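Local coordinates for protein putative transcriptional regulator (MarR/EmrR family) (PDB 3NRV) that probably binds DNA as a dimeric transcriptional regulator of the MarR/EmrR family, through a winged helix-turn-helix domain in each subunit, at residues 8-11 and 15-18; 26-31 and 38-43; 33-38 and 112-117; 59-62 and 67-70. All blocks are in the same frame, centred on the assembly; numbering follows the deposited sequence.

Contact 1: residues 8-11 and 15-18; sequences NIDR and AQIN. With SO4 (sulfate ion), chain M.
The CA atoms of I9 and A15, and those of D10 and Q16, are both 6.8 Å apart where loop 8-11 passes the first turn of helix 13-36. A single side-chain-to-backbone bond ties the two: Q16 NE2 donates to I9 O over 2.9 Å at a nearly straight 165°. The acceptor lies in the amide plane of Q16, whereas NE2 stands above the carbonyl plane of I9. In the glutamine, chi1 (-74°) puts Q16 CG 3.4 Å from D10 O, and the bend at chi2 (-46°) brings the amide back to I9 O. Its OE1 accepts from R142 of the second subunit, so both ends of the amide are used, fixing its rotation. Next to this polar link, I9 CD1 meets A15 CB at 4.1 Å; a small alanine lets the branched isoleucine settle near the helix. An Asx turn shapes the loop, N8 OD1 accepting from D10 N at 2.9 Å. R11 points elsewhere: its NH2 bonds to O3 of a sulfate ion, probably from the crystallisation liquor, at 2.6 Å and is salt-bridged to D132 of the second subunit. Helices 102-122 (Y108, packed on A15) and 128-146 (D132, R142) of that subunit cover the junction, making it part of the dimer interface.

Contact 2: residues 26-31 and 38-43; sequences LKSSTA and IGMTEW
This is a buried, close helix-to-helix contact in which S28 and S29 of helix 13-36 receive M40, the first residue of helix 40-51, at the tight turn from the long first helix of a MarR-type domain into the next. The CA atoms of S29 and M40 lie only 4.6 Å apart, a spacing that small serine side chains allow. M40, where selenomethionine stands in for methionine, does most of the touching. Its CG stands anti to the backbone N (chi1 167°) and the chain then bends at chi2 (59°), which carries the selenium across helix 13-36, to 3.7 Å from S28 CB. The methyl CE continues past the same CB, while at the root of the side chain M40 CB rests 3.8 Å from S29 N. Methionine, long, flexible and apolar, suits this place, since it needs no polar partner. The serine hydroxyls look elsewhere: S28 OG bonds to L24 O and R118, and S29 OG to D62 OD2 of the second subunit. That same oxygen also takes M40 N, so one carboxylate oxygen ties both helices at the dimer interface. The start of helix 40-51 is held from within, for G39 N, at the N-cap position, donates to E42 OE1 over 2.8 Å at 164°. The bond uses the anti lone pair of that oxygen, while E42 OE2 forms a salt bridge with K81. Around this junction, W43 stacks on Y32 and packs against helix 102-122, while T41 and E42 lean on helix 68-80.

Contact 3: residues 33-38 and 112-117; sequences TQKFGI and SDFAIE
F114 swings its CG anti to the backbone N (chi1 -176°), and K35 does likewise, so that the two side chains reach across from helices 102-122 and 13-36. The lysine arrives with its aliphatic part: K35 CD sits over one face of the F114 ring, 3.6 Å from the centroid and 24° off the ring normal, a CH-pi contact displaced toward CE1, the nearest ring atom at 3.4 Å. Only then does the chain bend, at chi4, so the hydrocarbon covers the ring while the charged end turns off. F36 comes by its edge. Its ring is turned 63° to that of F114, with centroids 5.7 Å apart, in an offset edge-to-face pair, and F36 CE2 also touches F114 CB at 3.8 Å. Phenylalanine suits both positions: F114 presents one flat apolar face, to which K35 brings a methylene and F36 an edge. F114 also meets Y32 edge-to-face and packs on A31, while F36 reaches L107, V110 and A111. The result is an aromatic cluster near the surface, joining the end of the first long helix to helix 102-122 within the largely helical MarR-type fold.

Contact 4: residues 59-62 and 67-70; sequences KISD and DKAA
S61 OG lies over the start of helix 68-80, 3.7 Å from both D67 C and K68 N, while S61 CB meets K68 CG at 4.1 Å. These are van der Waals contacts between a small side chain and the neighbouring backbone, and the CA atoms of S61 and K68 are 5.7 Å apart. Serine is short enough to sit against the turn, and its hydroxyl finds a partner there: S61 OG is hydrogen-bonded to L66 O in the connecting loop. With OG anti to the backbone N (chi1 175°), the hydroxyl is directed at that turn. K68 lends its CG to the serine. Helices 57-64 and 68-80, joined by this short turn, form the helix-turn-helix of a MarR-type domain; by family analogy the second is the recognition helix that would enter the major groove of DNA. At its start D67 serves as the N-cap, OD1 accepting from A70 N over 2.9 Å at 161°, the donor lying nearly along the C-O axis. Aspartate is well suited here, since its short carboxylate can fold back onto a backbone N-H in the helix's first turn. Farther out, V71 packs on S61 and I60, and I60 also reaches I45 and L49 of helix 40-51.

Contacts 1, 2 and 3 all draw on helix 13-36, at its beginning, middle and end, whereas contact 4 joins the two helices of the helix-turn-helix. Contacts 1 and 2 are buried, contact 3 is at the surface, contact 4 is partly buried. Contact 2 is held by van der Waals packing of selenomethionine on serine CB and backbone; contact 3, with about 8 Å between centres, shares I38 with it but is aromatic, and W43 and A31 of contact 2 touch A115 and F114 of contact 3. Contact 1, covered by the partner subunit, relies on an amide hydrogen bond. Contact 4 lies across the chain's centre from contact 3 and combines van der Waals packing with a helix cap.

Contact 1: residues 8-11 and 15-18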
loop_
_atom_site.group_PDB
_atom_site.type_symbol
_atom_site.label_atom_id
_atom_site.label_comp_id
_atom_site.label_asym_id
_atom_site.label_seq_id
_atom_site.Cartn_x
_atom_site.Cartn_y
_atom_site.Cartn_z
ATOM N N ASN C 8 7.110 -4.108 -22.146
ATOM C CA ASN C 8 5.676 -4.176 -21.887
ATOM C C ASN C 8 5.344 -4.970 -20.627
ATOM O O ASN C 8 5.584 -6.178 -20.550
ATOM C CB ASN C 8 4.929 -4.752 -23.091
ATOM C CG ASN C 8 3.421 -4.694 -22.920
ATOM O OD1 ASN C 8 2.870 -5.249 -21.970
ATOM N ND2 ASN C 8 2.746 -4.018 -23.842
ATOM N N ILE C 9 4.789 -4.281 -19.636
ATOM C CA ILE C 9 4.400 -4.929 -18.394
ATOM C C ILE C 9 2.899 -4.754 -18.145
ATOM O O ILE C 9 2.421 -4.885 -17.016
ATOM C CB ILE C 9 5.232 -4.428 -17.188
ATOM C CG1 ILE C 9 5.263 -2.901 -17.135
ATOM C CG2 ILE C 9 6.660 -4.974 -17.247
ATOM C CD1 ILE C 9 6.079 -2.371 -15.960
ATOM N N ASP C 10 2.167 -4.485 -19.221
ATOM C CA ASP C 10 0.712 -4.372 -19.174
ATOM C C ASP C 10 0.045 -5.607 -18.578
ATOM O O ASP C 10 -0.945 -5.493 -17.858
ATOM C CB ASP C 10 0.147 -4.138 -20.574
ATOM C CG ASP C 10 0.602 -2.829 -21.174
ATOM O OD1 ASP C 10 1.302 -2.058 -20.476
ATOM O OD2 ASP C 10 0.259 -2.576 -22.350
ATOM N N ARG C 11 0.575 -6.785 -18.891
ATOM C CA ARG C 11 -0.021 -8.024 -18.408
ATOM C C ARG C 11 0.777 -8.584 -17.244
ATOM O O ARG C 11 0.729 -9.780 -16.962
ATOM C CB ARG C 11 -0.128 -9.051 -19.534
ATOM C CG ARG C 11 -0.722 -8.487 -20.820
ATOM C CD ARG C 11 -2.223 -8.276 -20.719
ATOM N NE ARG C 11 -2.946 -9.543 -20.628
ATOM C CZ ARG C 11 -4.271 -9.660 -20.695
ATOM N NH1 ARG C 11 -5.029 -8.584 -20.867
ATOM N NH2 ARG C 11 -4.838 -10.858 -20.593
ATOM N N ALA C 15 3.204 -5.832 -11.238
ATOM C CA ALA C 15 3.610 -4.485 -11.644
ATOM C C ALA C 15 2.411 -3.557 -11.722
ATOM O O ALA C 15 2.455 -2.443 -11.215
ATOM C CB ALA C 15 4.338 -4.515 -12.989
ATOM N N GLN C 16 1.347 -4.008 -12.374
ATOM C CA GLN C 16 0.153 -3.191 -12.492
ATOM C C GLN C 16 -0.411 -2.838 -11.110
ATOM O O GLN C 16 -0.782 -1.689 -10.848
ATOM C CB GLN C 16 -0.934 -3.915 -13.298
ATOM C CG GLN C 16 -0.675 -3.971 -14.790
ATOM C CD GLN C 16 -0.245 -2.634 -15.353
ATOM O OE1 GLN C 16 -0.859 -1.595 -15.085
ATOM N NE2 GLN C 16 0.819 -2.653 -16.146
ATOM N N ILE C 17 -0.492 -3.840 -10.240
ATOM C CA ILE C 17 -1.088 -3.640 -8.929
ATOM C C ILE C 17 -0.211 -2.713 -8.087
ATOM O O ILE C 17 -0.721 -1.857 -7.361
ATOM C CB ILE C 17 -1.310 -4.964 -8.208
ATOM C CG1 ILE C 17 -2.549 -5.653 -8.808
ATOM C CG2 ILE C 17 -1.503 -4.740 -6.705
ATOM C CD1 ILE C 17 -2.659 -7.097 -8.437
ATOM N N ASN C 18 1.107 -2.874 -8.203
ATOM C CA ASN C 18 2.021 -2.015 -7.455
ATOM C C ASN C 18 2.026 -0.566 -7.910
ATOM O O ASN C 18 2.072 0.342 -7.086
ATOM C CB ASN C 18 3.424 -2.625 -7.376
ATOM C CG ASN C 18 3.596 -3.470 -6.136
ATOM O OD1 ASN C 18 4.062 -2.988 -5.100
ATOM N ND2 ASN C 18 3.171 -4.718 -6.211
HETATM S S SO4 M . -2.079 -13.178 -20.288
HETATM O O1 SO4 M . -1.773 -14.606 -20.382
HETATM O O2 SO4 M . -1.756 -12.520 -21.552
HETATM O O3 SO4 M . -3.503 -13.013 -20.005
HETATM O O4 SO4 M . -1.296 -12.570 -19.214
#

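Contact 2: residues 26-31 and 38-43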
loop_
_atom_site.group_PDB
_atom_site.type_symbol
_atom_site.label_atom_id
_atom_site.label_comp_id
_atom_site.label_asym_id
_atom_site.label_seq_id
_atom_site.Cartn_x
_atom_site.Cartn_y
_atom_site.Cartn_z
ATOM N N LEU C 26 0.437 7.479 -2.700
ATOM C CA LEU C 26 1.094 8.792 -2.733
ATOM C C LEU C 26 0.078 9.926 -2.733
ATOM O O LEU C 26 0.234 10.889 -1.988
ATOM C CB LEU C 26 2.020 8.939 -3.959
ATOM C CG LEU C 26 3.279 8.079 -3.905
ATOM C CD1 LEU C 26 3.985 8.068 -5.271
ATOM C CD2 LEU C 26 4.201 8.568 -2.786
ATOM N N LYS C 27 -0.955 9.827 -3.569
ATOM C CA LYS C 27 -1.971 10.882 -3.603
ATOM C C LYS C 27 -2.689 10.971 -2.264
ATOM O O LYS C 27 -3.020 12.056 -1.789
ATOM C CB LYS C 27 -2.980 10.645 -4.733
ATOM C CG LYS C 27 -2.354 10.769 -6.132
ATOM C CD LYS C 27 -3.405 10.914 -7.217
ATOM C CE LYS C 27 -2.782 11.509 -8.482
ATOM N NZ LYS C 27 -3.846 11.830 -9.455
ATOM N N SER C 28 -2.941 9.814 -1.657
ATOM C CA SER C 28 -3.624 9.779 -0.372
ATOM C C SER C 28 -2.736 10.336 0.743
ATOM O O SER C 28 -3.220 10.975 1.670
ATOM C CB SER C 28 -4.106 8.365 -0.044
ATOM O OG SER C 28 -5.080 7.936 -0.986
ATOM N N SER C 29 -1.437 10.108 0.642
ATOM C CA SER C 29 -0.510 10.672 1.599
ATOM C C SER C 29 -0.708 12.195 1.625
ATOM O O SER C 29 -0.895 12.793 2.686
ATOM C CB SER C 29 0.926 10.314 1.226
ATOM O OG SER C 29 1.858 10.870 2.148
ATOM N N THR C 30 -0.720 12.811 0.448
ATOM C CA THR C 30 -0.920 14.253 0.360
ATOM C C THR C 30 -2.282 14.634 0.913
ATOM O O THR C 30 -2.394 15.567 1.700
ATOM C CB THR C 30 -0.846 14.751 -1.092
ATOM O OG1 THR C 30 0.464 14.524 -1.601
ATOM C CG2 THR C 30 -1.136 16.255 -1.162
ATOM N N ALA C 31 -3.318 13.914 0.492
ATOM C CA ALA C 31 -4.686 14.280 0.852
ATOM C C ALA C 31 -4.902 14.259 2.360
ATOM O O ALA C 31 -5.369 15.246 2.939
ATOM C CB ALA C 31 -5.694 13.378 0.147
ATOM N N ILE C 38 -2.380 13.850 9.167
ATOM C CA ILE C 38 -1.775 12.527 9.378
ATOM C C ILE C 38 -1.394 11.937 8.025
ATOM O O ILE C 38 -1.949 12.325 7.009
ATOM C CB ILE C 38 -2.763 11.562 10.078
ATOM C CG1 ILE C 38 -4.077 11.502 9.291
ATOM C CG2 ILE C 38 -3.043 12.020 11.492
ATOM C CD1 ILE C 38 -5.013 10.390 9.727
ATOM N N GLY C 39 -0.449 11.010 8.003
ATOM C CA GLY C 39 -0.088 10.339 6.762
ATOM C C GLY C 39 -1.055 9.221 6.403
ATOM O O GLY C 39 -1.927 8.852 7.203
HETATM N N MSE C 40 -0.907 8.677 5.197
HETATM C CA MSE C 40 -1.772 7.600 4.713
HETATM C C MSE C 40 -1.631 6.357 5.596
HETATM O O MSE C 40 -2.603 5.674 5.923
HETATM C CB MSE C 40 -1.396 7.272 3.245
HETATM C CG MSE C 40 -1.996 5.949 2.688
HETATM SE SE MSE C 40 -3.964 6.137 2.845
HETATM C CE MSE C 40 -4.544 4.875 1.475
ATOM N N THR C 41 -0.406 6.053 5.994
ATOM C CA THR C 41 -0.189 4.857 6.803
ATOM C C THR C 41 -0.785 5.002 8.205
ATOM O O THR C 41 -1.375 4.062 8.745
ATOM C CB THR C 41 1.293 4.460 6.840
ATOM O OG1 THR C 41 1.702 4.115 5.508
ATOM C CG2 THR C 41 1.501 3.263 7.771
ATOM N N GLU C 42 -0.657 6.186 8.788
ATOM C CA GLU C 42 -1.382 6.480 10.029
ATOM C C GLU C 42 -2.884 6.234 9.872
ATOM O O GLU C 42 -3.508 5.582 10.724
ATOM C CB GLU C 42 -1.096 7.920 10.480
ATOM C CG GLU C 42 0.337 8.034 11.005
ATOM C CD GLU C 42 0.766 9.452 11.331
ATOM O OE1 GLU C 42 0.426 10.381 10.586
ATOM O OE2 GLU C 42 1.463 9.628 12.341
ATOM N N TRP C 43 -3.460 6.771 8.798
ATOM C CA TRP C 43 -4.889 6.572 8.509
ATOM C C TRP C 43 -5.252 5.078 8.367
ATOM O O TRP C 43 -6.244 4.622 8.917
ATOM C CB TRP C 43 -5.343 7.355 7.249
ATOM C CG TRP C 43 -6.674 6.870 6.809
ATOM C CD1 TRP C 43 -6.970 6.134 5.696
ATOM C CD2 TRP C 43 -7.894 6.982 7.554
ATOM N NE1 TRP C 43 -8.315 5.812 5.689
ATOM C CE2 TRP C 43 -8.896 6.316 6.814
ATOM C CE3 TRP C 43 -8.231 7.595 8.761
ATOM C CZ2 TRP C 43 -10.218 6.258 7.247
ATOM C CZ3 TRP C 43 -9.547 7.533 9.186
ATOM C CH2 TRP C 43 -10.520 6.868 8.431
#

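Contact 3: residues 33-38 and 112-117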
loop_
_atom_site.group_PDB
_atom_site.type_symbol
_atom_site.label_atom_id
_atom_site.label_comp_id
_atom_site.label_asym_id
_atom_site.label_seq_id
_atom_site.Cartn_x
_atom_site.Cartn_y
_atom_site.Cartn_z
ATOM N N THR C 33 -2.647 14.191 4.709
ATOM C CA THR C 33 -1.747 15.105 5.405
ATOM C C THR C 33 -2.295 16.528 5.383
ATOM O O THR C 33 -2.291 17.215 6.399
ATOM C CB THR C 33 -0.322 15.078 4.835
ATOM O OG1 THR C 33 0.297 13.832 5.180
ATOM C CG2 THR C 33 0.507 16.212 5.447
ATOM N N GLN C 34 -2.792 16.953 4.228
ATOM C CA GLN C 34 -3.291 18.321 4.081
ATOM C C GLN C 34 -4.625 18.531 4.779
ATOM O O GLN C 34 -4.915 19.626 5.263
ATOM C CB GLN C 34 -3.409 18.691 2.599
ATOM C CG GLN C 34 -2.042 18.880 1.943
ATOM C CD GLN C 34 -2.131 19.402 0.522
ATOM O OE1 GLN C 34 -3.184 19.329 -0.116
ATOM N NE2 GLN C 34 -1.015 19.926 0.013
ATOM N N LYS C 35 -5.444 17.486 4.827
ATOM C CA LYS C 35 -6.775 17.623 5.370
ATOM C C LYS C 35 -6.843 17.329 6.867
ATOM O O LYS C 35 -7.627 17.950 7.585
ATOM C CB LYS C 35 -7.743 16.730 4.607
ATOM C CG LYS C 35 -9.188 17.041 4.853
ATOM C CD LYS C 35 -10.022 16.614 3.663
ATOM C CE LYS C 35 -11.320 17.410 3.571
ATOM N NZ LYS C 35 -11.080 18.854 3.259
ATOM N N PHE C 36 -6.017 16.402 7.346
ATOM C CA PHE C 36 -6.184 15.878 8.704
ATOM C C PHE C 36 -4.907 15.869 9.479
ATOM O O PHE C 36 -4.894 15.493 10.644
ATOM C CB PHE C 36 -6.796 14.452 8.695
ATOM C CG PHE C 36 -8.206 14.437 8.224
ATOM C CD1 PHE C 36 -9.215 14.929 9.038
ATOM C CD2 PHE C 36 -8.525 14.005 6.953
ATOM C CE1 PHE C 36 -10.511 14.966 8.602
ATOM C CE2 PHE C 36 -9.819 14.051 6.504
ATOM C CZ PHE C 36 -10.822 14.530 7.334
ATOM N N GLY C 37 -3.817 16.248 8.831
ATOM C CA GLY C 37 -2.537 16.270 9.504
ATOM C C GLY C 37 -1.948 14.912 9.851
ATOM O O GLY C 37 -1.103 14.827 10.733
ATOM N N ILE C 38 -2.380 13.850 9.167
ATOM C CA ILE C 38 -1.775 12.527 9.378
ATOM C C ILE C 38 -1.394 11.937 8.025
ATOM O O ILE C 38 -1.949 12.325 7.009
ATOM C CB ILE C 38 -2.763 11.562 10.078
ATOM C CG1 ILE C 38 -4.077 11.502 9.291
ATOM C CG2 ILE C 38 -3.043 12.020 11.492
ATOM C CD1 ILE C 38 -5.013 10.390 9.727
ATOM N N SER C 112 -13.296 9.379 8.323
ATOM C CA SER C 112 -13.893 8.251 7.608
ATOM C C SER C 112 -14.797 8.743 6.470
ATOM O O SER C 112 -14.875 8.117 5.420
ATOM C CB SER C 112 -14.632 7.302 8.562
ATOM O OG SER C 112 -15.608 7.985 9.316
ATOM N N ASP C 113 -15.443 9.892 6.653
ATOM C CA ASP C 113 -16.261 10.465 5.577
ATOM C C ASP C 113 -15.436 10.755 4.321
ATOM O O ASP C 113 -15.877 10.527 3.196
ATOM C CB ASP C 113 -16.912 11.756 6.048
ATOM C CG ASP C 113 -17.726 11.562 7.302
ATOM O OD1 ASP C 113 -18.500 10.588 7.344
ATOM O OD2 ASP C 113 -17.586 12.371 8.240
ATOM N N PHE C 114 -14.237 11.265 4.541
ATOM C CA PHE C 114 -13.298 11.559 3.478
ATOM C C PHE C 114 -12.832 10.262 2.798
ATOM O O PHE C 114 -12.758 10.195 1.573
ATOM C CB PHE C 114 -12.142 12.332 4.088
ATOM C CG PHE C 114 -11.108 12.807 3.105
ATOM C CD1 PHE C 114 -11.401 13.800 2.180
ATOM C CD2 PHE C 114 -9.817 12.310 3.159
ATOM C CE1 PHE C 114 -10.420 14.270 1.300
ATOM C CE2 PHE C 114 -8.829 12.783 2.284
ATOM C CZ PHE C 114 -9.138 13.762 1.354
ATOM N N ALA C 115 -12.544 9.231 3.594
ATOM C CA ALA C 115 -12.166 7.922 3.060
ATOM C C ALA C 115 -13.288 7.354 2.181
ATOM O O ALA C 115 -13.047 6.790 1.109
ATOM C CB ALA C 115 -11.845 6.950 4.211
ATOM N N ILE C 116 -14.517 7.512 2.645
ATOM C CA ILE C 116 -15.671 6.997 1.926
ATOM C C ILE C 116 -15.848 7.714 0.593
ATOM O O ILE C 116 -16.105 7.076 -0.430
ATOM C CB ILE C 116 -16.948 7.094 2.803
ATOM C CG1 ILE C 116 -16.910 6.011 3.883
ATOM C CG2 ILE C 116 -18.214 6.929 1.967
ATOM C CD1 ILE C 116 -17.787 6.338 5.082
ATOM N N GLU C 117 -15.673 9.029 0.598
ATOM C CA GLU C 117 -15.748 9.795 -0.642
ATOM C C GLU C 117 -14.654 9.433 -1.643
ATOM O O GLU C 117 -14.918 9.329 -2.839
ATOM C CB GLU C 117 -15.805 11.305 -0.368
ATOM C CG GLU C 117 -17.178 11.741 0.135
ATOM C CD GLU C 117 -18.320 11.119 -0.670
ATOM O OE1 GLU C 117 -18.463 11.457 -1.867
ATOM O OE2 GLU C 117 -19.076 10.290 -0.108
#

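Contact 4: residues 59-62 and 67-70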
loop_
_atom_site.group_PDB
_atom_site.type_symbol
_atom_site.label_atom_id
_atom_site.label_comp_id
_atom_site.label_asym_id
_atom_site.label_seq_id
_atom_site.Cartn_x
_atom_site.Cartn_y
_atom_site.Cartn_z
ATOM N N LYS C 59 -1.650 -8.506 14.506
ATOM C CA LYS C 59 -2.942 -8.462 13.823
ATOM C C LYS C 59 -3.038 -7.295 12.820
ATOM O O LYS C 59 -3.572 -7.458 11.720
ATOM C CB LYS C 59 -4.100 -8.421 14.828
ATOM C CG LYS C 59 -5.468 -8.393 14.153
ATOM C CD LYS C 59 -6.602 -8.556 15.160
ATOM C CE LYS C 59 -7.957 -8.588 14.467
ATOM N NZ LYS C 59 -9.033 -9.018 15.420
ATOM N N ILE C 60 -2.501 -6.130 13.188
ATOM C CA ILE C 60 -2.543 -4.976 12.281
ATOM C C ILE C 60 -1.706 -5.273 11.027
ATOM O O ILE C 60 -2.129 -5.016 9.897
ATOM C CB ILE C 60 -2.077 -3.671 12.993
ATOM C CG1 ILE C 60 -3.015 -3.323 14.156
ATOM C CG2 ILE C 60 -1.986 -2.499 12.019
ATOM C CD1 ILE C 60 -2.377 -2.373 15.169
ATOM N N SER C 61 -0.528 -5.858 11.228
ATOM C CA SER C 61 0.331 -6.248 10.109
ATOM C C SER C 61 -0.334 -7.278 9.193
ATOM O O SER C 61 -0.261 -7.180 7.961
ATOM C CB SER C 61 1.678 -6.787 10.642
ATOM O OG SER C 61 2.493 -7.268 9.592
ATOM N N ASP C 62 -0.985 -8.264 9.797
ATOM C CA ASP C 62 -1.657 -9.306 9.032
ATOM C C ASP C 62 -2.733 -8.685 8.156
ATOM O O ASP C 62 -2.888 -9.059 6.988
ATOM C CB ASP C 62 -2.297 -10.342 9.958
ATOM C CG ASP C 62 -1.271 -11.238 10.627
ATOM O OD1 ASP C 62 -0.098 -11.232 10.190
ATOM O OD2 ASP C 62 -1.643 -11.950 11.590
ATOM N N ASP C 67 4.860 -4.791 7.082
ATOM C CA ASP C 67 5.586 -5.592 8.057
ATOM C C ASP C 67 5.479 -5.037 9.467
ATOM O O ASP C 67 5.060 -3.907 9.666
ATOM C CB ASP C 67 7.042 -5.898 7.637
ATOM C CG ASP C 67 7.981 -4.684 7.688
ATOM O OD1 ASP C 67 7.774 -3.729 8.472
ATOM O OD2 ASP C 67 8.987 -4.725 6.940
ATOM N N LYS C 68 5.854 -5.854 10.438
ATOM C CA LYS C 68 5.683 -5.516 11.833
ATOM C C LYS C 68 6.472 -4.289 12.251
ATOM O O LYS C 68 6.039 -3.542 13.128
ATOM C CB LYS C 68 6.077 -6.701 12.711
ATOM C CG LYS C 68 5.054 -7.806 12.716
ATOM C CD LYS C 68 5.110 -8.565 14.020
ATOM C CE LYS C 68 5.384 -10.033 13.775
ATOM N NZ LYS C 68 5.347 -10.791 15.057
ATOM N N ALA C 69 7.638 -4.098 11.638
ATOM C CA ALA C 69 8.500 -2.969 11.975
ATOM C C ALA C 69 7.804 -1.668 11.570
ATOM O O ALA C 69 7.817 -0.681 12.311
ATOM C CB ALA C 69 9.871 -3.106 11.273
ATOM N N ALA C 70 7.191 -1.676 10.388
ATOM C CA ALA C 70 6.448 -0.519 9.896
ATOM C C ALA C 70 5.243 -0.190 10.796
ATOM O O ALA C 70 5.001 0.973 11.114
ATOM C CB ALA C 70 5.992 -0.754 8.447
#